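Local coordinates for ABC transporter (Caldanaerobius, PDB 4G68), which probably binds xylan-derived sugars outside the cell as the solute-binding component of an ABC transporter in a thermophilic bacterium, at residues V73-E78 / K83-A88; I98-A103 / I148-Q153; A250-F255 / T264-Q269. One frame throughout, in Å; residues are numbered along the deposited sequence.

Interaction 1 (V73-E78 / K83-A88); sequences VESVTE and KTKIKA
Lys85 leaves its helix with CG anti to the backbone N (chi1 -173°) and runs fully extended beyond it, which brings NZ to the Ser75 hydroxyl on strand 71-76. Ser75 meets it with its hydroxyl likewise anti to the backbone N (chi1 157°), while OG1 of Thr77 lies against the lysine chain. The evidence for the contact lies in two approaches. Lys85 NZ stands 2.9 Å from Ser75 OG, a polar approach at the far end of both side chains. Nearer the helix, Thr77 OG1 lies 3.5 Å from Lys85 CD, and its distance to Lys85 NZ is 3.6 Å, so the threonine oxygen borders the last part of the aliphatic chain as the two side chains cross obliquely. The backbones themselves stay well apart: the closest CA pair, Thr77 and Lys85, is separated by 8.3 Å, and one long side chain does the bridging. About 132 Å² is buried in all, a modest amount suited to a contact at the protein surface. Lys85 also makes a cation-pi interaction with Trp44. At the end of 73-78, Glu78 is the N-cap of helix 79-91, and its carboxylate accepts hydrogen bonds from the N-H groups of Asp80 and Ala81. The contact therefore spans a strand-to-helix connection: strand 71-76 runs parallel to strand 40-45 in the sheet, and helix 79-91 packs Ile86 on Trp44 of that same strand.

Interaction 2 (I98-A103 / I148-Q153); sequences IFQTWA and IPFDQQ
Two strands of the mixed sheet, 98-102 and 144-160, meet here through side chains, because strand 317-325 lies between them and pairs antiparallel with both. The measurements agree: the nearest CA atoms, of Gln100 and Phe150, are 9.4 Å apart, too far for direct backbone pairing. Gln100, extended with CG anti to its backbone N (chi1 179°), brings NE2 to the edge of the Phe150 ring, near its plane, at 3.6 Å from CZ. The amide and ring planes are steeply inclined, by 72°, and Gln100 CG lies 4.1 Å from Phe150 CE2. The other end of this amide is fixed outside the contact, where OE1 accepts a hydrogen bond from the backbone N of Leu46. Farther along, Gln153 NE2 reaches the pyrrole edge of Trp102 in the ring plane, 3.7 Å from NE1 and 3.8 Å from CD1. Since both nitrogens are donors, the approach is one of packing. Trp102 also receives Lys83 in a cation-pi contact. Phe150 and Asp151 together face Gly321, which marks a classic beta bulge against the middle strand. These contacts over strand 317-325 lie in the mixed sheet of a domain consistent with the periplasmic-binding-protein fold.

Interaction 3 (A250-F255 / T264-Q269); sequences AFDSGF and TAEFNQ
Electrostatics dominate this contact: Asp252 OD2 and Glu266 OE2 approach to 2.9 Å, two acceptor oxygens of like charge with no hydrogen bond between them. The side chains come from opposite directions, one from the loop and one from the helix, and their carboxylate planes are turned 75° apart. OD2 of Asp252 is also 3.6 Å from Glu266 CD and 3.8 Å from its OE1, so it lies closest to OE2, with OE1 farther off. So short a separation would probably raise the proton affinity of one or both groups. The other oxygen of the aspartate, OD1, hydrogen-bonds Thr191 OG1. Within the loop, Phe255 N donates to Asp252 O at 3.2 Å, closing a type I beta turn from Asp252 to Phe255. Packing contributes little between the segments, which bury 59 Å² in total. Glu266 extends beyond CG and also touches Ala194, while on the loop side Ala250 CB sits 3.7 Å above the centre of the Phe251 ring. With an alanine here in place of Glu266 the chain that touches Ala194 is gone, which would probably open a gap beside Ala194 and Asp252. Nothing else joins the two segments, and their nearest CA atoms, of Asp252 and Glu266, are 10.5 Å apart. The arrangement is a surface meeting of carboxylates between a type I turn and a helix, at the connection from helix 233-248 to helix 260-268 of this solute-binding protein.

Overall arrangement
From the N terminus, interaction 1 comes first and closes a short loop, the turn from strand 71-76 into helix 79-91. The chain then enters strand 98-102, where interaction 2 opens a longer loop that closes on strand 144-160. Interaction 3 closes the last loop, between the turn after helix 233-248 and helix 260-268. The three lie in series, neither nesting nor crossing. Interactions 1 and 2 touch, Ile86 CD1 lying 3.6 Å from Phe99 CB, and both reach the same sheet. Interaction 3 is remote: its centre is about 28 Å from that of interaction 2, on the opposite side of the chain's centre.

Interaction 1 (V73-E78 / K83-A88)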
loop_
_atom_site.group_PDB
_atom_site.type_symbol
_atom_site.label_atom_id
_atom_site.label_comp_id
_atom_site.label_asym_id
_atom_site.label_seq_id
_atom_site.Cartn_x
_atom_site.Cartn_y
_atom_site.Cartn_z
ATOM N N VAL C 73 7.382 21.158 -12.597
ATOM C CA VAL C 73 8.129 20.170 -13.371
ATOM C C VAL C 73 8.238 18.955 -12.463
ATOM O O VAL C 73 8.501 19.100 -11.277
ATOM C CB VAL C 73 9.532 20.703 -13.789
ATOM C CG1 VAL C 73 10.398 19.592 -14.373
ATOM C CG2 VAL C 73 9.403 21.906 -14.747
ATOM N N GLU C 74 7.987 17.769 -13.010
ATOM C CA GLU C 74 8.023 16.554 -12.198
ATOM C C GLU C 74 9.225 15.692 -12.514
ATOM O O GLU C 74 9.787 15.771 -13.601
ATOM C CB GLU C 74 6.705 15.756 -12.353
ATOM C CG GLU C 74 6.449 15.246 -13.770
ATOM C CD GLU C 74 5.369 14.172 -13.863
ATOM O OE1 GLU C 74 5.089 13.479 -12.857
ATOM O OE2 GLU C 74 4.823 14.008 -14.983
ATOM N N SER C 75 9.628 14.865 -11.561
ATOM C CA SER C 75 10.534 13.778 -11.864
ATOM C C SER C 75 9.938 12.482 -11.259
ATOM O O SER C 75 9.597 12.421 -10.072
ATOM C CB SER C 75 11.965 14.107 -11.392
ATOM O OG SER C 75 12.766 12.923 -11.186
ATOM N N VAL C 76 9.761 11.469 -12.110
ATOM C CA VAL C 76 9.097 10.229 -11.694
ATOM C C VAL C 76 10.098 9.077 -11.513
ATOM O O VAL C 76 10.985 8.870 -12.345
ATOM C CB VAL C 76 7.940 9.885 -12.652
ATOM C CG1 VAL C 76 8.359 10.027 -14.102
ATOM C CG2 VAL C 76 7.363 8.519 -12.365
ATOM N N THR C 77 9.958 8.351 -10.403
ATOM C CA THR C 77 10.897 7.294 -10.041
ATOM C C THR C 77 10.101 6.109 -9.573
ATOM O O THR C 77 9.143 6.286 -8.819
ATOM C CB THR C 77 11.823 7.742 -8.886
ATOM O OG1 THR C 77 12.439 8.997 -9.222
ATOM C CG2 THR C 77 12.900 6.669 -8.604
ATOM N N GLU C 78 10.533 4.909 -9.981
ATOM C CA GLU C 78 9.908 3.664 -9.532
ATOM C C GLU C 78 9.854 3.618 -7.997
ATOM O O GLU C 78 10.830 3.957 -7.300
ATOM C CB GLU C 78 10.602 2.415 -10.131
ATOM C CG GLU C 78 9.997 1.062 -9.690
ATOM C CD GLU C 78 10.434 0.614 -8.310
ATOM O OE1 GLU C 78 11.587 0.915 -7.919
ATOM O OE2 GLU C 78 9.618 -0.001 -7.558
ATOM N N LYS C 83 11.884 5.482 -2.719
ATOM C CA LYS C 83 12.209 5.434 -1.299
ATOM C C LYS C 83 13.647 5.901 -1.031
ATOM O O LYS C 83 13.899 6.804 -0.197
ATOM C CB LYS C 83 12.028 4.002 -0.807
ATOM C CG LYS C 83 10.549 3.618 -0.828
ATOM C CD LYS C 83 10.341 2.261 -0.186
ATOM C CE LYS C 83 8.867 1.914 -0.292
ATOM N NZ LYS C 83 8.760 0.512 -0.747
ATOM N N THR C 84 14.577 5.269 -1.754
ATOM C CA THR C 84 15.997 5.605 -1.661
ATOM C C THR C 84 16.251 7.067 -1.968
ATOM O O THR C 84 16.921 7.756 -1.188
ATOM C CB THR C 84 16.813 4.687 -2.571
ATOM O OG1 THR C 84 16.583 3.340 -2.150
ATOM C CG2 THR C 84 18.332 4.990 -2.507
ATOM N N LYS C 85 15.692 7.519 -3.090
ATOM C CA LYS C 85 15.886 8.863 -3.615
ATOM C C LYS C 85 15.362 9.987 -2.723
ATOM O O LYS C 85 16.069 11.004 -2.490
ATOM C CB LYS C 85 15.194 8.991 -4.978
ATOM C CG LYS C 85 15.481 10.310 -5.670
ATOM C CD LYS C 85 14.827 10.406 -7.041
ATOM C CE LYS C 85 14.923 11.826 -7.569
ATOM N NZ LYS C 85 14.395 11.976 -8.959
ATOM N N ILE C 86 14.118 9.829 -2.261
ATOM C CA ILE C 86 13.499 10.839 -1.366
ATOM C C ILE C 86 14.174 10.907 0.030
ATOM O O ILE C 86 14.350 11.986 0.577
ATOM C CB ILE C 86 11.939 10.735 -1.286
ATOM C CG1 ILE C 86 11.349 12.018 -0.707
ATOM C CG2 ILE C 86 11.469 9.537 -0.436
ATOM C CD1 ILE C 86 11.643 13.242 -1.570
ATOM N N LYS C 87 14.547 9.761 0.589
ATOM C CA LYS C 87 15.292 9.749 1.850
ATOM C C LYS C 87 16.630 10.466 1.765
ATOM O O LYS C 87 16.949 11.306 2.631
ATOM C CB LYS C 87 15.445 8.324 2.370
ATOM C CG LYS C 87 14.128 7.777 2.923
ATOM C CD LYS C 87 14.297 6.425 3.595
ATOM C CE LYS C 87 14.700 5.351 2.613
ATOM N NZ LYS C 87 14.799 4.017 3.268
ATOM N N ALA C 88 17.402 10.154 0.713
ATOM C CA ALA C 88 18.713 10.780 0.494
ATOM C C ALA C 88 18.602 12.295 0.239
ATOM O O ALA C 88 19.394 13.087 0.778
ATOM C CB ALA C 88 19.471 10.103 -0.656
#

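Interaction 2 (I98-A103 / I148-Q153)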
loop_
_atom_site.group_PDB
_atom_site.type_symbol
_atom_site.label_atom_id
_atom_site.label_comp_id
_atom_site.label_asym_id
_atom_site.label_seq_id
_atom_site.Cartn_x
_atom_site.Cartn_y
_atom_site.Cartn_z
ATOM N N ILE C 98 7.677 19.851 -3.720
ATOM C CA ILE C 98 6.590 18.927 -3.373
ATOM C C ILE C 98 7.001 17.489 -3.629
ATOM O O ILE C 98 7.567 17.185 -4.674
ATOM C CB ILE C 98 5.307 19.169 -4.201
ATOM C CG1 ILE C 98 4.880 20.635 -4.159
ATOM C CG2 ILE C 98 4.176 18.332 -3.635
ATOM C CD1 ILE C 98 4.023 21.060 -5.313
ATOM N N PHE C 99 6.737 16.626 -2.670
ATOM C CA PHE C 99 7.071 15.219 -2.805
ATOM C C PHE C 99 5.989 14.295 -2.274
ATOM O O PHE C 99 5.458 14.526 -1.179
ATOM C CB PHE C 99 8.452 14.896 -2.170
ATOM C CG PHE C 99 8.523 15.048 -0.662
ATOM C CD1 PHE C 99 8.294 13.949 0.207
ATOM C CD2 PHE C 99 8.882 16.265 -0.108
ATOM C CE1 PHE C 99 8.383 14.101 1.587
ATOM C CE2 PHE C 99 8.979 16.420 1.262
ATOM C CZ PHE C 99 8.749 15.335 2.112
ATOM N N GLN C 100 5.716 13.228 -3.038
ATOM C CA GLN C 100 4.828 12.160 -2.590
ATOM C C GLN C 100 5.459 11.433 -1.415
ATOM O O GLN C 100 6.677 11.302 -1.366
ATOM C CB GLN C 100 4.620 11.168 -3.742
ATOM C CG GLN C 100 3.712 9.958 -3.416
ATOM C CD GLN C 100 3.377 9.110 -4.671
ATOM O OE1 GLN C 100 3.889 9.374 -5.745
ATOM N NE2 GLN C 100 2.538 8.073 -4.515
ATOM N N THR C 101 4.660 11.008 -0.440
ATOM C CA THR C 101 5.229 10.230 0.682
ATOM C C THR C 101 4.178 9.246 1.241
ATOM O O THR C 101 3.035 9.180 0.715
ATOM C CB THR C 101 5.773 11.151 1.781
ATOM O OG1 THR C 101 6.720 10.454 2.601
ATOM C CG2 THR C 101 4.619 11.701 2.628
ATOM N N TRP C 102 4.617 8.463 2.230
ATOM C CA TRP C 102 3.764 7.620 3.050
ATOM C C TRP C 102 3.702 8.243 4.392
ATOM O O TRP C 102 4.712 8.475 5.049
ATOM C CB TRP C 102 4.278 6.186 3.155
ATOM C CG TRP C 102 4.252 5.505 1.804
ATOM C CD1 TRP C 102 3.209 4.805 1.237
ATOM C CD2 TRP C 102 5.323 5.488 0.816
ATOM N NE1 TRP C 102 3.538 4.369 -0.016
ATOM C CE2 TRP C 102 4.815 4.730 -0.325
ATOM C CE3 TRP C 102 6.615 5.999 0.768
ATOM C CZ2 TRP C 102 5.592 4.494 -1.465
ATOM C CZ3 TRP C 102 7.404 5.744 -0.359
ATOM C CH2 TRP C 102 6.903 5.020 -1.460
ATOM N N ALA C 103 2.495 8.579 4.787
ATOM C CA ALA C 103 2.279 9.289 6.042
ATOM C C ALA C 103 2.445 8.332 7.202
ATOM O O ALA C 103 2.371 7.105 7.015
ATOM C CB ALA C 103 0.890 9.882 6.064
ATOM N N ILE C 148 -0.582 16.961 2.892
ATOM C CA ILE C 148 -1.929 16.970 2.320
ATOM C C ILE C 148 -2.185 15.507 1.890
ATOM O O ILE C 148 -1.542 15.020 0.968
ATOM C CB ILE C 148 -2.006 17.922 1.067
ATOM C CG1 ILE C 148 -1.675 19.406 1.429
ATOM C CG2 ILE C 148 -3.347 17.814 0.367
ATOM C CD1 ILE C 148 -2.396 19.982 2.644
ATOM N N PRO C 149 -3.119 14.798 2.562
ATOM C CA PRO C 149 -3.370 13.401 2.200
ATOM C C PRO C 149 -3.980 13.346 0.805
ATOM O O PRO C 149 -4.638 14.335 0.380
ATOM C CB PRO C 149 -4.372 12.922 3.285
ATOM C CG PRO C 149 -4.306 13.965 4.347
ATOM C CD PRO C 149 -4.020 15.242 3.625
ATOM N N PHE C 150 -3.765 12.243 0.073
ATOM C CA PHE C 150 -4.476 12.098 -1.218
ATOM C C PHE C 150 -5.066 10.704 -1.482
ATOM O O PHE C 150 -6.015 10.585 -2.249
ATOM C CB PHE C 150 -3.629 12.558 -2.395
ATOM C CG PHE C 150 -2.545 11.580 -2.796
ATOM C CD1 PHE C 150 -2.799 10.582 -3.739
ATOM C CD2 PHE C 150 -1.256 11.684 -2.254
ATOM C CE1 PHE C 150 -1.807 9.654 -4.095
ATOM C CE2 PHE C 150 -0.249 10.791 -2.637
ATOM C CZ PHE C 150 -0.529 9.775 -3.554
ATOM N N ASP C 151 -4.513 9.671 -0.850
ATOM C CA ASP C 151 -5.098 8.331 -0.992
ATOM C C ASP C 151 -4.984 7.394 0.219
ATOM O O ASP C 151 -4.294 7.681 1.193
ATOM C CB ASP C 151 -4.735 7.681 -2.363
ATOM C CG ASP C 151 -3.320 7.042 -2.428
ATOM O OD1 ASP C 151 -2.659 6.822 -1.405
ATOM O OD2 ASP C 151 -2.899 6.694 -3.568
ATOM N N GLN C 152 -5.753 6.319 0.181
ATOM C CA GLN C 152 -5.805 5.398 1.268
ATOM C C GLN C 152 -5.559 4.039 0.709
ATOM O O GLN C 152 -5.911 3.766 -0.426
ATOM C CB GLN C 152 -7.117 5.418 2.062
ATOM C CG GLN C 152 -8.361 5.933 1.386
ATOM C CD GLN C 152 -9.596 5.876 2.306
ATOM O OE1 GLN C 152 -9.916 4.831 2.908
ATOM N NE2 GLN C 152 -10.288 7.023 2.430
ATOM N N GLN C 153 -4.897 3.200 1.506
ATOM C CA GLN C 153 -4.671 1.809 1.091
ATOM C C GLN C 153 -5.594 0.857 1.837
ATOM O O GLN C 153 -6.164 1.195 2.922
ATOM C CB GLN C 153 -3.174 1.411 1.388
ATOM C CG GLN C 153 -2.106 2.296 0.622
ATOM C CD GLN C 153 -0.620 1.899 0.883
ATOM O OE1 GLN C 153 -0.331 1.029 1.681
ATOM N NE2 GLN C 153 0.313 2.566 0.233
#

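Interaction 3 (A250-F255 / T264-Q269)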
loop_
_atom_site.group_PDB
_atom_site.type_symbol
_atom_site.label_atom_id
_atom_site.label_comp_id
_atom_site.label_asym_id
_atom_site.label_seq_id
_atom_site.Cartn_x
_atom_site.Cartn_y
_atom_site.Cartn_z
ATOM N N ALA C 250 2.077 -22.330 -2.702
ATOM C CA ALA C 250 1.445 -21.089 -3.180
ATOM C C ALA C 250 2.234 -20.321 -4.264
ATOM O O ALA C 250 1.626 -19.665 -5.097
ATOM C CB ALA C 250 1.121 -20.183 -2.012
ATOM N N PHE C 251 3.573 -20.403 -4.272
ATOM C CA PHE C 251 4.388 -19.491 -5.105
ATOM C C PHE C 251 5.204 -20.205 -6.165
ATOM O O PHE C 251 5.690 -21.309 -5.930
ATOM C CB PHE C 251 5.252 -18.532 -4.231
ATOM C CG PHE C 251 4.465 -17.937 -3.046
ATOM C CD1 PHE C 251 3.483 -16.928 -3.253
ATOM C CD2 PHE C 251 4.669 -18.413 -1.721
ATOM C CE1 PHE C 251 2.725 -16.455 -2.181
ATOM C CE2 PHE C 251 3.924 -17.924 -0.663
ATOM C CZ PHE C 251 2.958 -16.952 -0.874
ATOM N N ASP C 252 5.370 -19.585 -7.322
ATOM C CA ASP C 252 6.268 -20.105 -8.348
ATOM C C ASP C 252 7.683 -20.263 -7.770
ATOM O O ASP C 252 8.079 -19.515 -6.882
ATOM C CB ASP C 252 6.333 -19.173 -9.541
ATOM C CG ASP C 252 5.163 -19.360 -10.514
ATOM O OD1 ASP C 252 4.747 -20.514 -10.824
ATOM O OD2 ASP C 252 4.666 -18.316 -11.001
ATOM N N SER C 253 8.442 -21.225 -8.275
ATOM C CA SER C 253 9.822 -21.461 -7.813
ATOM C C SER C 253 10.702 -20.164 -7.658
ATOM O O SER C 253 11.307 -19.929 -6.609
ATOM C CB SER C 253 10.503 -22.522 -8.714
ATOM O OG SER C 253 9.682 -23.697 -8.873
ATOM N N GLY C 254 10.754 -19.320 -8.680
ATOM C CA GLY C 254 11.591 -18.100 -8.611
ATOM C C GLY C 254 10.977 -16.803 -8.071
ATOM O O GLY C 254 11.472 -15.677 -8.368
ATOM N N PHE C 255 9.926 -16.933 -7.260
ATOM C CA PHE C 255 9.169 -15.744 -6.790
ATOM C C PHE C 255 10.063 -14.739 -6.062
ATOM O O PHE C 255 9.829 -13.540 -6.176
ATOM C CB PHE C 255 7.932 -16.159 -5.962
ATOM C CG PHE C 255 8.236 -16.648 -4.553
ATOM C CD1 PHE C 255 7.933 -15.862 -3.471
ATOM C CD2 PHE C 255 8.805 -17.897 -4.313
ATOM C CE1 PHE C 255 8.185 -16.282 -2.190
ATOM C CE2 PHE C 255 9.039 -18.336 -3.013
ATOM C CZ PHE C 255 8.753 -17.522 -1.961
ATOM N N THR C 264 2.424 -8.523 -10.822
ATOM C CA THR C 264 1.195 -7.995 -11.423
ATOM C C THR C 264 1.102 -8.339 -12.959
ATOM O O THR C 264 0.022 -8.606 -13.512
ATOM C CB THR C 264 1.034 -6.454 -11.151
ATOM O OG1 THR C 264 2.161 -5.753 -11.689
ATOM C CG2 THR C 264 0.997 -6.188 -9.646
ATOM N N ALA C 265 2.234 -8.351 -13.647
ATOM C CA ALA C 265 2.212 -8.780 -15.057
ATOM C C ALA C 265 1.856 -10.294 -15.184
ATOM O O ALA C 265 1.030 -10.666 -16.032
ATOM C CB ALA C 265 3.550 -8.457 -15.727
ATOM N N GLU C 266 2.429 -11.131 -14.311
ATOM C CA GLU C 266 2.009 -12.528 -14.163
ATOM C C GLU C 266 0.492 -12.655 -14.059
ATOM O O GLU C 266 -0.166 -13.295 -14.900
ATOM C CB GLU C 266 2.589 -13.102 -12.891
ATOM C CG GLU C 266 3.589 -14.202 -13.169
ATOM C CD GLU C 266 4.066 -14.908 -11.911
ATOM O OE1 GLU C 266 3.565 -14.730 -10.798
ATOM O OE2 GLU C 266 5.019 -15.672 -12.038
ATOM N N PHE C 267 -0.051 -12.018 -13.021
ATOM C CA PHE C 267 -1.470 -12.096 -12.728
ATOM C C PHE C 267 -2.338 -11.522 -13.801
ATOM O O PHE C 267 -3.412 -12.082 -14.041
ATOM C CB PHE C 267 -1.809 -11.370 -11.451
ATOM C CG PHE C 267 -3.183 -11.699 -10.908
ATOM C CD1 PHE C 267 -3.524 -13.007 -10.582
ATOM C CD2 PHE C 267 -4.118 -10.704 -10.702
ATOM C CE1 PHE C 267 -4.774 -13.304 -10.053
ATOM C CE2 PHE C 267 -5.357 -10.980 -10.144
ATOM C CZ PHE C 267 -5.702 -12.290 -9.841
ATOM N N ASN C 268 -1.902 -10.417 -14.409
ATOM C CA ASN C 268 -2.701 -9.765 -15.453
ATOM C C ASN C 268 -2.670 -10.489 -16.786
ATOM O O ASN C 268 -3.530 -10.238 -17.640
ATOM C CB ASN C 268 -2.588 -8.201 -15.512
ATOM C CG ASN C 268 -1.430 -7.675 -16.363
ATOM O OD1 ASN C 268 -0.763 -8.392 -17.098
ATOM N ND2 ASN C 268 -1.197 -6.366 -16.257
ATOM N N GLN C 269 -1.694 -11.402 -16.942
ATOM C CA GLN C 269 -1.648 -12.289 -18.115
ATOM C C GLN C 269 -2.414 -13.591 -17.878
ATOM O O GLN C 269 -2.418 -14.482 -18.719
ATOM C CB GLN C 269 -0.193 -12.561 -18.513
ATOM C CG GLN C 269 0.522 -11.329 -19.073
ATOM C CD GLN C 269 -0.213 -10.686 -20.246
ATOM O OE1 GLN C 269 -0.831 -9.605 -20.116
ATOM N NE2 GLN C 269 -0.164 -11.342 -21.391
#